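Local coordinates for protein extracellular ligand-binding receptor (PDB 4Q6B) that binds leucine and probably delivers it, perhaps with related amino acids, to an ABC transporter as the extracellular substrate-binding component, at residues Ser256-Gln261 with Glu322-Met327; Glu28-Ala33 with Asp291-Leu296; Asn156-Ala161 with Phe202-Ala207; Ala130-Ile135 with Ile337-Val342. All blocks are in the same frame, centred on the assembly; numbering follows the deposited sequence. Where two conformers were deposited one is given.

Contact 1. Residues Ser256-Gln261 with Glu322-Met327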
loop_
_atom_site.group_PDB
_atom_site.type_symbol
_atom_site.label_atom_id
_atom_site.label_comp_id
_atom_site.label_asym_id
_atom_site.label_seq_id
_atom_site.Cartn_x
_atom_site.Cartn_y
_atom_site.Cartn_z
ATOM N N SER A 256 -3.712 7.199 0.451
ATOM C CA SER A 256 -3.515 6.030 -0.373
ATOM C C SER A 256 -2.525 6.365 -1.452
ATOM O O SER A 256 -1.681 7.200 -1.252
ATOM C CB SER A 256 -4.826 5.548 -0.973
ATOM O OG SER A 256 -4.662 4.269 -1.529
ATOM N N PHE A 257 -2.599 5.631 -2.547
ATOM C CA PHE A 257 -1.741 5.832 -3.699
ATOM C C PHE A 257 -2.484 5.472 -4.995
ATOM O O PHE A 257 -3.511 4.827 -4.970
ATOM C CB PHE A 257 -0.461 5.014 -3.554
ATOM C CG PHE A 257 -0.713 3.564 -3.333
ATOM C CD1 PHE A 257 -0.725 3.039 -2.070
ATOM C CD2 PHE A 257 -0.969 2.730 -4.401
ATOM C CE1 PHE A 257 -0.986 1.702 -1.865
ATOM C CE2 PHE A 257 -1.228 1.404 -4.201
ATOM C CZ PHE A 257 -1.233 0.887 -2.935
ATOM N N PHE A 258 -1.953 5.953 -6.113
ATOM C CA PHE A 258 -2.526 5.809 -7.444
ATOM C C PHE A 258 -3.649 6.804 -7.706
ATOM O O PHE A 258 -4.687 6.757 -7.084
ATOM C CB PHE A 258 -2.973 4.389 -7.814
ATOM C CG PHE A 258 -3.493 4.284 -9.223
ATOM C CD1 PHE A 258 -2.703 4.668 -10.287
ATOM C CD2 PHE A 258 -4.771 3.844 -9.479
ATOM C CE1 PHE A 258 -3.170 4.605 -11.580
ATOM C CE2 PHE A 258 -5.241 3.762 -10.764
ATOM C CZ PHE A 258 -4.440 4.145 -11.815
ATOM N N ASN A 259 -3.411 7.700 -8.645
ATOM C CA ASN A 259 -4.448 8.647 -9.080
ATOM C C ASN A 259 -4.735 8.380 -10.548
ATOM O O ASN A 259 -3.901 8.693 -11.409
ATOM C CB ASN A 259 -3.933 10.060 -8.902
ATOM C CG ASN A 259 -4.954 11.102 -9.333
ATOM O OD1 ASN A 259 -6.013 10.760 -9.901
ATOM N ND2 ASN A 259 -4.654 12.370 -9.063
ATOM N N PRO A 260 -5.904 7.803 -10.865
ATOM C CA PRO A 260 -6.196 7.487 -12.264
ATOM C C PRO A 260 -6.519 8.710 -13.099
ATOM O O PRO A 260 -6.679 8.582 -14.314
ATOM C CB PRO A 260 -7.421 6.576 -12.173
ATOM C CG PRO A 260 -8.068 6.938 -10.860
ATOM C CD PRO A 260 -6.988 7.405 -9.941
ATOM N N GLN A 261 -6.674 9.856 -12.439
ATOM C CA GLN A 261 -6.904 11.137 -13.106
ATOM C C GLN A 261 -5.613 11.956 -13.218
ATOM O O GLN A 261 -5.676 13.134 -13.600
ATOM C CB GLN A 261 -8.002 11.968 -12.400
ATOM C CG GLN A 261 -9.335 11.266 -12.378
ATOM C CD GLN A 261 -10.454 12.085 -11.724
ATOM O OE1 GLN A 261 -10.225 13.167 -11.137
ATOM N NE2 GLN A 261 -11.657 11.570 -11.818
ATOM N N GLU A 322 9.857 6.580 -13.647
ATOM C CA GLU A 322 8.456 6.961 -13.817
ATOM C C GLU A 322 7.567 5.792 -14.131
ATOM O O GLU A 322 7.832 5.035 -15.084
ATOM C CB GLU A 322 8.371 7.985 -14.955
ATOM C CG GLU A 322 9.305 9.140 -14.756
ATOM C CD GLU A 322 8.786 10.168 -13.765
ATOM O OE1 GLU A 322 9.454 11.218 -13.599
ATOM O OE2 GLU A 322 7.702 9.960 -13.177
ATOM N N GLY A 323 6.481 5.680 -13.358
ATOM C CA GLY A 323 5.521 4.591 -13.483
ATOM C C GLY A 323 4.112 5.165 -13.579
ATOM O O GLY A 323 3.935 6.377 -13.597
ATOM N N VAL A 324 3.109 4.285 -13.574
ATOM C CA VAL A 324 1.733 4.765 -13.654
ATOM C C VAL A 324 1.287 5.410 -12.360
ATOM O O VAL A 324 0.367 6.225 -12.346
ATOM C CB VAL A 324 0.761 3.621 -14.038
ATOM C CG1 VAL A 324 1.296 2.888 -15.271
ATOM C CG2 VAL A 324 0.518 2.656 -12.863
HETATM N N MSE A 325 1.960 5.050 -11.269
HETATM C CA MSE A 325 1.601 5.622 -9.955
HETATM C C MSE A 325 2.214 7.017 -9.764
HETATM O O MSE A 325 1.819 7.748 -8.849
HETATM C CB MSE A 325 2.116 4.701 -8.867
HETATM C CG MSE A 325 1.344 3.417 -8.800
HETATM SE SE MSE A 325 2.162 2.272 -7.435
HETATM C CE MSE A 325 2.183 3.558 -5.922
ATOM N N GLY A 326 3.200 7.361 -10.583
ATOM C CA GLY A 326 4.024 8.546 -10.332
ATOM C C GLY A 326 5.525 8.194 -10.341
ATOM O O GLY A 326 5.952 7.177 -10.920
HETATM N N MSE A 327 6.334 9.019 -9.687
HETATM C CA MSE A 327 7.750 8.738 -9.705
HETATM C C MSE A 327 8.173 7.872 -8.545
HETATM O O MSE A 327 7.882 8.187 -7.379
HETATM C CB MSE A 327 8.586 10.009 -9.767
HETATM C CG MSE A 327 10.047 9.672 -9.883
HETATM SE SE MSE A 327 10.898 9.729 -8.143
HETATM C CE MSE A 327 11.506 11.556 -8.308
HETATM O O HOH W 1 0.639 6.845 -6.491
HETATM O O HOH W 2 -1.217 7.879 -10.770
#
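V324 and M325 form the two-residue turn of the hairpin made by strands 321-323 and 326-328, and this turn packs against F257 and F258, at and just after strand 253-257. The turn is closed by G323 and G326, whose backbones bond to each other in both directions. With its positive phi (127°), G326 has backbone angles at which a side chain would be jammed against the carbonyl oxygen of M325. M325, a selenomethionine, bends at chi3 (52°), which brings its methyl up against F257, where CE lies 3.6 Å from F257 CD2 and 3.8 Å from F257 CB. Its selenium stands 5.3 Å from the centroid of the F257 ring, an oblique Met-aromatic contact. The F258 ring meets the turn edge-on: F258 CE1 is 4.0 Å from V324 O, which lies in the plane of the ring, and the CG2 methyl of V324 lies a little farther off. One face of the same ring is taken by P260 N. No direct hydrogen bond joins the two segments, but two waters do. One accepts from F258 N and donates to M325 O, both at 2.8 Å; the other accepts from N259 N at 3.1 Å and donates to V324 O. An Asx turn spans N259-Q261, with Q261 N donating to N259 OD1 at 2.8 Å from above the carbonyl plane. K344 NZ on strand 341-347 bonds to the carbonyl oxygens of F257 and F258, helix 265-278 packs V271 on F258 and F270 on V324, and helix 284-301 lays A287 against both F258 and V324.

Contact 2. Residues Glu28-Ala33 with Asp291-Leu296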
loop_
_atom_site.group_PDB
_atom_site.type_symbol
_atom_site.label_atom_id
_atom_site.label_comp_id
_atom_site.label_asym_id
_atom_site.label_seq_id
_atom_site.Cartn_x
_atom_site.Cartn_y
_atom_site.Cartn_z
ATOM N N GLU A 28 -5.140 -8.903 -12.703
ATOM C CA GLU A 28 -5.363 -8.193 -13.955
ATOM C C GLU A 28 -4.220 -7.184 -14.211
ATOM O O GLU A 28 -3.697 -7.084 -15.329
ATOM C CB GLU A 28 -6.736 -7.502 -13.944
ATOM C CG GLU A 28 -7.906 -8.466 -14.150
ATOM C CD GLU A 28 -8.276 -9.309 -12.914
ATOM O OE1 GLU A 28 -9.167 -10.170 -13.066
ATOM O OE2 GLU A 28 -7.751 -9.108 -11.814
ATOM N N GLY A 29 -3.836 -6.422 -13.201
ATOM C CA GLY A 29 -2.765 -5.434 -13.390
ATOM C C GLY A 29 -1.425 -6.091 -13.710
ATOM O O GLY A 29 -0.689 -5.605 -14.586
ATOM N N LEU A 30 -1.110 -7.186 -13.006
ATOM C CA LEU A 30 0.084 -7.996 -13.301
ATOM C C LEU A 30 0.032 -8.497 -14.729
ATOM O O LEU A 30 1.044 -8.410 -15.464
ATOM C CB LEU A 30 0.221 -9.225 -12.383
ATOM C CG LEU A 30 0.260 -8.997 -10.872
ATOM C CD1 LEU A 30 0.157 -10.326 -10.154
ATOM C CD2 LEU A 30 1.598 -8.302 -10.493
ATOM N N GLU A 31 -1.105 -9.050 -15.148
ATOM C CA GLU A 31 -1.198 -9.672 -16.476
ATOM C C GLU A 31 -1.056 -8.639 -17.606
ATOM O O GLU A 31 -0.368 -8.874 -18.594
ATOM C CB GLU A 31 -2.507 -10.482 -16.598
ATOM C CG GLU A 31 -2.795 -11.074 -17.983
ATOM C CD GLU A 31 -4.185 -11.708 -18.110
ATOM O OE1 GLU A 31 -5.205 -10.970 -18.252
ATOM O OE2 GLU A 31 -4.247 -12.955 -18.078
ATOM N N LEU A 32 -1.655 -7.476 -17.421
ATOM C CA LEU A 32 -1.474 -6.382 -18.379
ATOM C C LEU A 32 0.007 -5.986 -18.522
ATOM O O LEU A 32 0.455 -5.691 -19.623
ATOM C CB LEU A 32 -2.318 -5.171 -17.959
ATOM C CG LEU A 32 -2.511 -4.098 -19.029
ATOM C CD1 LEU A 32 -3.403 -4.522 -20.215
ATOM C CD2 LEU A 32 -3.081 -2.810 -18.431
ATOM N N ALA A 33 0.758 -5.950 -17.427
ATOM C CA ALA A 33 2.194 -5.574 -17.520
ATOM C C ALA A 33 3.040 -6.622 -18.218
ATOM O O ALA A 33 3.918 -6.298 -19.004
ATOM C CB ALA A 33 2.735 -5.307 -16.145
ATOM N N ASP A 291 3.096 -1.514 -11.970
ATOM C CA ASP A 291 4.393 -0.851 -11.854
ATOM C C ASP A 291 5.461 -1.826 -11.322
ATOM O O ASP A 291 6.655 -1.716 -11.749
ATOM C CB ASP A 291 4.340 0.386 -10.938
ATOM C CG ASP A 291 3.923 1.658 -11.687
ATOM O OD1 ASP A 291 3.724 1.648 -12.931
ATOM O OD2 ASP A 291 3.780 2.690 -11.001
ATOM N N ALA A 292 5.073 -2.795 -10.498
ATOM C CA ALA A 292 6.101 -3.681 -9.945
ATOM C C ALA A 292 6.682 -4.554 -11.055
ATOM O O ALA A 292 7.860 -4.820 -11.081
ATOM C CB ALA A 292 5.510 -4.589 -8.848
ATOM N N VAL A 293 5.820 -5.077 -11.918
ATOM C CA VAL A 293 6.257 -5.914 -13.031
ATOM C C VAL A 293 7.110 -5.085 -13.982
ATOM O O VAL A 293 8.183 -5.533 -14.404
ATOM C CB VAL A 293 5.058 -6.545 -13.802
ATOM C CG1 VAL A 293 5.523 -7.170 -15.151
ATOM C CG2 VAL A 293 4.352 -7.584 -12.959
ATOM N N ILE A 294 6.683 -3.856 -14.275
ATOM C CA ILE A 294 7.421 -3.069 -15.256
ATOM C C ILE A 294 8.805 -2.709 -14.682
ATOM O O ILE A 294 9.832 -2.755 -15.408
ATOM C CB ILE A 294 6.676 -1.795 -15.685
ATOM C CG1 ILE A 294 5.335 -2.115 -16.376
ATOM C CG2 ILE A 294 7.545 -0.983 -16.674
ATOM C CD1 ILE A 294 5.433 -2.998 -17.574
ATOM N N LEU A 295 8.823 -2.333 -13.397
ATOM C CA LEU A 295 10.054 -1.963 -12.687
ATOM C C LEU A 295 11.023 -3.150 -12.688
ATOM O O LEU A 295 12.185 -3.027 -13.083
ATOM C CB LEU A 295 9.741 -1.589 -11.224
ATOM C CG LEU A 295 9.334 -0.183 -10.746
ATOM C CD1 LEU A 295 8.335 -0.180 -9.564
ATOM C CD2 LEU A 295 10.588 0.598 -10.371
ATOM N N LEU A 296 10.527 -4.316 -12.288
ATOM C CA LEU A 296 11.413 -5.497 -12.206
ATOM C C LEU A 296 11.930 -5.892 -13.592
ATOM O O LEU A 296 13.099 -6.303 -13.774
ATOM C CB LEU A 296 10.721 -6.692 -11.572
ATOM C CG LEU A 296 10.424 -6.528 -10.100
ATOM C CD1 LEU A 296 9.480 -7.659 -9.639
ATOM C CD2 LEU A 296 11.724 -6.587 -9.299
#
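A33 and V293 meet where helices 26-39 and 284-301 pack together; the axes of segments 28-33 and 291-296 approach to 8.6 Å, run in roughly the same direction and cross at -33°. This is the tight part. The methyl of A33 sits against the branch of V293, with A33 CB 3.5 Å from V293 CG1, closer than carbons usually pack; V293 CB is equally near. Such an approach is possible because the residue on helix 26-39 is an alanine, whose one carbon lets the valine come down almost to the backbone. V293 divides its two methyls between the neighbours: with CG1 anti to the backbone N (chi1 168°) and turned to A33, CG2 is left to meet L30 CD2 at 3.8 Å, the two side chains crossing at about a right angle. I79 of strand 75-79 packs on both L30 and V293, closing this inner side. The outer side is looser. There I294, partly exposed, reaches over with its CD1 to 3.8 Å from A33 CB and also lies near A33 O, and W321 of strand 321-323 also packs on it. E31, exposed, turns its CB away from helix 284-301 and bonds through OE1 to Y278 OH. Every touch between the side chains of these two segments is carbon on carbon, with no hydrogen bond or charge pair across, so the fit depends on shape and on the burial of methyl groups.

Contact 3. Residues Asn156-Ala161 with Phe202-Ala207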
loop_
_atom_site.group_PDB
_atom_site.type_symbol
_atom_site.label_atom_id
_atom_site.label_comp_id
_atom_site.label_asym_id
_atom_site.label_seq_id
_atom_site.Cartn_x
_atom_site.Cartn_y
_atom_site.Cartn_z
ATOM N N ASN A 156 -0.540 0.945 16.814
ATOM C CA ASN A 156 0.227 1.878 17.622
ATOM C C ASN A 156 1.197 2.630 16.719
ATOM O O ASN A 156 1.403 3.842 16.888
ATOM C CB ASN A 156 0.972 1.151 18.739
ATOM C CG ASN A 156 0.072 0.834 19.931
ATOM O OD1 ASN A 156 -0.487 -0.262 20.035
ATOM N ND2 ASN A 156 -0.061 1.798 20.846
ATOM N N GLY A 157 1.746 1.912 15.739
ATOM C CA GLY A 157 2.685 2.481 14.788
ATOM C C GLY A 157 2.163 3.659 13.991
ATOM O O GLY A 157 2.807 4.731 13.956
ATOM N N LEU A 158 1.020 3.469 13.326
ATOM C CA LEU A 158 0.418 4.513 12.491
ATOM C C LEU A 158 -0.129 5.664 13.341
ATOM O O LEU A 158 -0.057 6.832 12.923
ATOM C CB LEU A 158 -0.686 3.929 11.594
ATOM C CG LEU A 158 -1.520 4.902 10.754
ATOM C CD1 LEU A 158 -0.659 5.704 9.826
ATOM C CD2 LEU A 158 -2.510 4.125 9.961
ATOM N N ALA A 159 -0.669 5.330 14.522
ATOM C CA ALA A 159 -1.160 6.317 15.486
ATOM C C ALA A 159 -0.037 7.231 15.973
ATOM O O ALA A 159 -0.226 8.461 16.003
ATOM C CB ALA A 159 -1.883 5.628 16.718
ATOM N N ASN A 160 1.105 6.638 16.372
ATOM C CA ASN A 160 2.227 7.442 16.852
ATOM C C ASN A 160 2.843 8.299 15.737
ATOM O O ASN A 160 3.196 9.452 15.991
ATOM C CB ASN A 160 3.309 6.583 17.497
ATOM C CG ASN A 160 2.850 5.964 18.789
ATOM O OD1 ASN A 160 1.909 6.440 19.421
ATOM N ND2 ASN A 160 3.513 4.893 19.191
ATOM N N ALA A 161 2.998 7.722 14.545
ATOM C CA ALA A 161 3.401 8.521 13.361
ATOM C C ALA A 161 2.472 9.712 13.095
ATOM O O ALA A 161 2.919 10.866 12.918
ATOM C CB ALA A 161 3.511 7.643 12.105
ATOM N N PHE A 202 -8.920 10.752 13.267
ATOM C CA PHE A 202 -8.062 9.892 12.468
ATOM C C PHE A 202 -8.236 8.444 12.940
ATOM O O PHE A 202 -8.051 8.123 14.109
ATOM C CB PHE A 202 -6.617 10.297 12.628
ATOM C CG PHE A 202 -5.686 9.468 11.812
ATOM C CD1 PHE A 202 -5.765 9.458 10.446
ATOM C CD2 PHE A 202 -4.783 8.623 12.442
ATOM C CE1 PHE A 202 -4.923 8.646 9.684
ATOM C CE2 PHE A 202 -3.919 7.813 11.691
ATOM C CZ PHE A 202 -3.999 7.823 10.309
ATOM N N ILE A 203 -8.602 7.584 12.004
ATOM C CA ILE A 203 -8.821 6.185 12.286
ATOM C C ILE A 203 -7.582 5.394 11.863
ATOM O O ILE A 203 -7.317 5.221 10.690
ATOM C CB ILE A 203 -10.039 5.687 11.503
ATOM C CG1 ILE A 203 -11.262 6.552 11.828
ATOM C CG2 ILE A 203 -10.308 4.221 11.787
ATOM C CD1 ILE A 203 -12.408 6.417 10.847
ATOM N N ALA A 204 -6.871 4.882 12.853
ATOM C CA ALA A 204 -5.642 4.137 12.655
ATOM C C ALA A 204 -5.962 2.669 12.868
ATOM O O ALA A 204 -5.250 1.943 13.531
ATOM C CB ALA A 204 -4.565 4.602 13.603
ATOM N N LYS A 205 -7.120 2.294 12.378
ATOM C CA LYS A 205 -7.583 0.937 12.365
ATOM C C LYS A 205 -7.810 0.609 10.904
ATOM O O LYS A 205 -8.261 1.448 10.144
ATOM C CB LYS A 205 -8.916 0.831 13.100
ATOM C CG LYS A 205 -8.830 0.649 14.597
ATOM C CD LYS A 205 -9.998 -0.190 15.108
ATOM C CE LYS A 205 -9.526 -1.236 16.099
ATOM N NZ LYS A 205 -9.773 -0.874 17.526
ATOM N N THR A 206 -7.487 -0.609 10.506
ATOM C CA THR A 206 -7.760 -1.048 9.147
ATOM C C THR A 206 -9.261 -1.203 8.939
ATOM O O THR A 206 -10.001 -1.350 9.889
ATOM C CB THR A 206 -7.084 -2.388 8.833
ATOM O OG1 THR A 206 -7.626 -3.398 9.681
ATOM C CG2 THR A 206 -5.609 -2.293 9.068
ATOM N N ALA A 207 -9.694 -1.120 7.690
ATOM C CA ALA A 207 -11.104 -1.167 7.367
ATOM C C ALA A 207 -11.715 -2.495 7.777
ATOM O O ALA A 207 -12.770 -2.516 8.380
ATOM C CB ALA A 207 -11.311 -0.938 5.884
#
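The ring of F202 presents its edge to L158, whose CG lies in the ring plane, 3.9 Å from F202 CZ and as far from F202 CE2; the two side chains cross at about a right angle. The ring also stacks with F162, one turn farther along the same helix as L158. The axes of helix segment 156-161 and strand segment 202-204 stand at 149°, closest approach 8.4 Å, the helix lying over the sheet of this lobe as in other alpha/beta folds. L158 extends toward the strand because chi1 is near 180° (174°), which brings CD1 and CD2 both to 4.0 Å from F202 CZ, and CD2 also touches A204 CA at 4.1 Å. A204 CB fits beside the helix backbone, 4.1 Å from A159 N and 4.2 Å from A159 CB. Cutting L158 back to an alanine would probably open a gap at the ring edge and leave F202 freer to shift against F162. Nearby, N160 OD1 bonds to R176 NH1, and R176 belongs to a calcium site. No hydrogen bond crosses between the two segments, so L158, A159, F202 and A204 meet through apolar contact, and the small alanines are consistent with the close approach.

Contact 4. Residues Ala130-Ile135 with Ile337-Val342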
loop_
_atom_site.group_PDB
_atom_site.type_symbol
_atom_site.label_atom_id
_atom_site.label_comp_id
_atom_site.label_asym_id
_atom_site.label_seq_id
_atom_site.Cartn_x
_atom_site.Cartn_y
_atom_site.Cartn_z
ATOM N N ALA A 130 0.956 9.108 6.725
ATOM C CA ALA A 130 0.649 9.941 7.921
ATOM C C ALA A 130 1.176 11.361 7.761
ATOM O O ALA A 130 0.477 12.314 8.072
ATOM C CB ALA A 130 1.224 9.295 9.217
ATOM N N ARG A 131 2.396 11.492 7.249
ATOM C CA ARG A 131 3.041 12.790 7.068
ATOM C C ARG A 131 2.233 13.677 6.108
ATOM O O ARG A 131 2.003 14.859 6.380
ATOM C CB ARG A 131 4.459 12.570 6.540
ATOM C CG ARG A 131 5.294 13.824 6.461
ATOM C CD ARG A 131 6.772 13.453 6.261
ATOM N NE ARG A 131 7.101 13.096 4.878
ATOM C CZ ARG A 131 8.122 13.611 4.192
ATOM N NH1 ARG A 131 8.343 13.224 2.948
ATOM N NH2 ARG A 131 8.914 14.511 4.749
ATOM N N GLN A 132 1.764 13.103 4.999
ATOM C CA GLN A 132 1.040 13.900 4.012
ATOM C C GLN A 132 -0.333 14.221 4.524
ATOM O O GLN A 132 -0.851 15.300 4.222
ATOM C CB GLN A 132 0.907 13.133 2.687
ATOM C CG GLN A 132 2.216 12.796 2.083
ATOM C CD GLN A 132 2.803 13.963 1.353
ATOM O OE1 GLN A 132 2.137 14.982 1.150
ATOM N NE2 GLN A 132 4.058 13.831 0.951
ATOM N N LEU A 133 -0.940 13.280 5.272
ATOM C CA LEU A 133 -2.273 13.561 5.851
ATOM C C LEU A 133 -2.215 14.701 6.852
ATOM O O LEU A 133 -3.127 15.570 6.859
ATOM C CB LEU A 133 -2.927 12.330 6.518
ATOM C CG LEU A 133 -3.475 11.289 5.556
ATOM C CD1 LEU A 133 -3.693 9.995 6.339
ATOM C CD2 LEU A 133 -4.768 11.776 4.897
ATOM N N ALA A 134 -1.148 14.756 7.649
ATOM C CA ALA A 134 -1.063 15.831 8.648
ATOM C C ALA A 134 -0.928 17.188 7.976
ATOM O O ALA A 134 -1.549 18.186 8.399
ATOM C CB ALA A 134 0.090 15.609 9.611
ATOM N N ILE A 135 -0.124 17.229 6.925
ATOM C CA ILE A 135 0.066 18.484 6.181
ATOM C C ILE A 135 -1.244 18.989 5.604
ATOM O O ILE A 135 -1.549 20.165 5.707
ATOM C CB ILE A 135 1.140 18.333 5.089
ATOM C CG1 ILE A 135 2.499 18.278 5.800
ATOM C CG2 ILE A 135 1.085 19.527 4.093
ATOM C CD1 ILE A 135 3.638 17.896 4.929
ATOM N N ILE A 337 10.759 6.231 -1.983
ATOM C CA ILE A 337 10.693 7.570 -1.457
ATOM C C ILE A 337 10.085 8.511 -2.484
ATOM O O ILE A 337 10.091 9.714 -2.267
ATOM C CB ILE A 337 12.068 8.116 -0.977
ATOM C CG1 ILE A 337 13.106 8.148 -2.116
ATOM C CG2 ILE A 337 12.601 7.261 0.170
ATOM C CD1 ILE A 337 14.471 8.805 -1.729
ATOM N N GLY A 338 9.527 7.961 -3.562
ATOM C CA GLY A 338 8.910 8.819 -4.571
ATOM C C GLY A 338 7.691 9.532 -4.010
ATOM O O GLY A 338 7.128 9.064 -3.021
ATOM N N ASP A 339 7.274 10.641 -4.612
ATOM C CA ASP A 339 6.037 11.297 -4.158
ATOM C C ASP A 339 4.818 10.548 -4.714
ATOM O O ASP A 339 4.223 10.928 -5.729
ATOM C CB ASP A 339 5.994 12.792 -4.510
ATOM C CG ASP A 339 5.169 13.595 -3.502
ATOM O OD1 ASP A 339 4.154 13.048 -2.993
ATOM O OD2 ASP A 339 5.551 14.746 -3.188
ATOM N N LEU A 340 4.459 9.472 -4.016
ATOM C CA LEU A 340 3.428 8.549 -4.486
ATOM C C LEU A 340 2.120 8.641 -3.684
ATOM O O LEU A 340 1.150 7.988 -4.059
ATOM C CB LEU A 340 3.919 7.109 -4.356
ATOM C CG LEU A 340 5.133 6.900 -5.250
ATOM C CD1 LEU A 340 5.870 5.658 -4.787
ATOM C CD2 LEU A 340 4.675 6.766 -6.722
ATOM N N VAL A 341 2.074 9.421 -2.608
ATOM C CA VAL A 341 0.841 9.462 -1.823
ATOM C C VAL A 341 -0.252 10.223 -2.597
ATOM O O VAL A 341 -0.012 11.337 -3.148
ATOM C CB VAL A 341 1.059 10.135 -0.470
ATOM C CG1 VAL A 341 -0.321 10.433 0.247
ATOM C CG2 VAL A 341 1.958 9.247 0.408
ATOM N N VAL A 342 -1.475 9.653 -2.600
ATOM C CA VAL A 342 -2.625 10.318 -3.236
ATOM C C VAL A 342 -3.743 10.373 -2.202
ATOM O O VAL A 342 -4.085 9.335 -1.599
ATOM C CB VAL A 342 -3.081 9.475 -4.447
ATOM C CG1 VAL A 342 -4.395 10.026 -5.090
ATOM C CG2 VAL A 342 -1.982 9.404 -5.511
#
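Q132 leaves helix 126-139 with CG anti to its carbonyl carbon (chi1 -61°) and then folds over at chi2 (-80°), a bend that lays its aliphatic part along V341 and brings the amide near D339. V341, with CG1 anti to the backbone nitrogen, turns both methyls to the glutamine: Q132 CB lies 3.8 Å from V341 CG1, and Q132 CG stands about 3.9 Å from both V341 CB and V341 CG2. The two side chains slide past each other in opposite directions, alongside rather than end-on. At the outer end, Q132 NE2 comes to 4.0 Å from D339 OD1, too far for a hydrogen bond, with the amide and carboxylate planes 47° apart. The amide nitrogen has its real partner within its own helix, bonding to E128 OE2. Helix 126-139 is the first helix of the second lobe, and I337-V342 leads the chain back into strand 341-347 of that lobe's sheet, probably as one of the hinge connections of a type I periplasmic binding protein. D339 is the centre of an inverse gamma turn in that connection, closed by a weak L340 N to G338 O bond of 2.9 Å. R131, one residue before Q132, makes a salt bridge through NE to E128, so that E128 serves both residues. P124, just ahead of helix 126-139, also packs on V341.

How the contacts relate
Contact 2 lies in the first lobe and contact 3 in the second, their centres about 29 Å apart on opposite sides of the chain's centre. Contact 1 is about 13 Å, centre to centre, from both contact 2 and contact 4. D291 joins contacts 1 and 2, its carboxylate taking V324 N and M325 N; S256 O and V342 N join contacts 1 and 4 across neighbouring strands. L133 and A130 of contact 4 pack on F202, L158 and A161 of contact 3. Along the chain, contact 3 closes before contact 1 opens, both inside the loop closed by contact 4; contact 2 crosses contacts 1 and 4, their segments alternating. Contacts 2, 1, 4 and 3 thus touch in succession from lobe to lobe, with leucine bound in the cleft between.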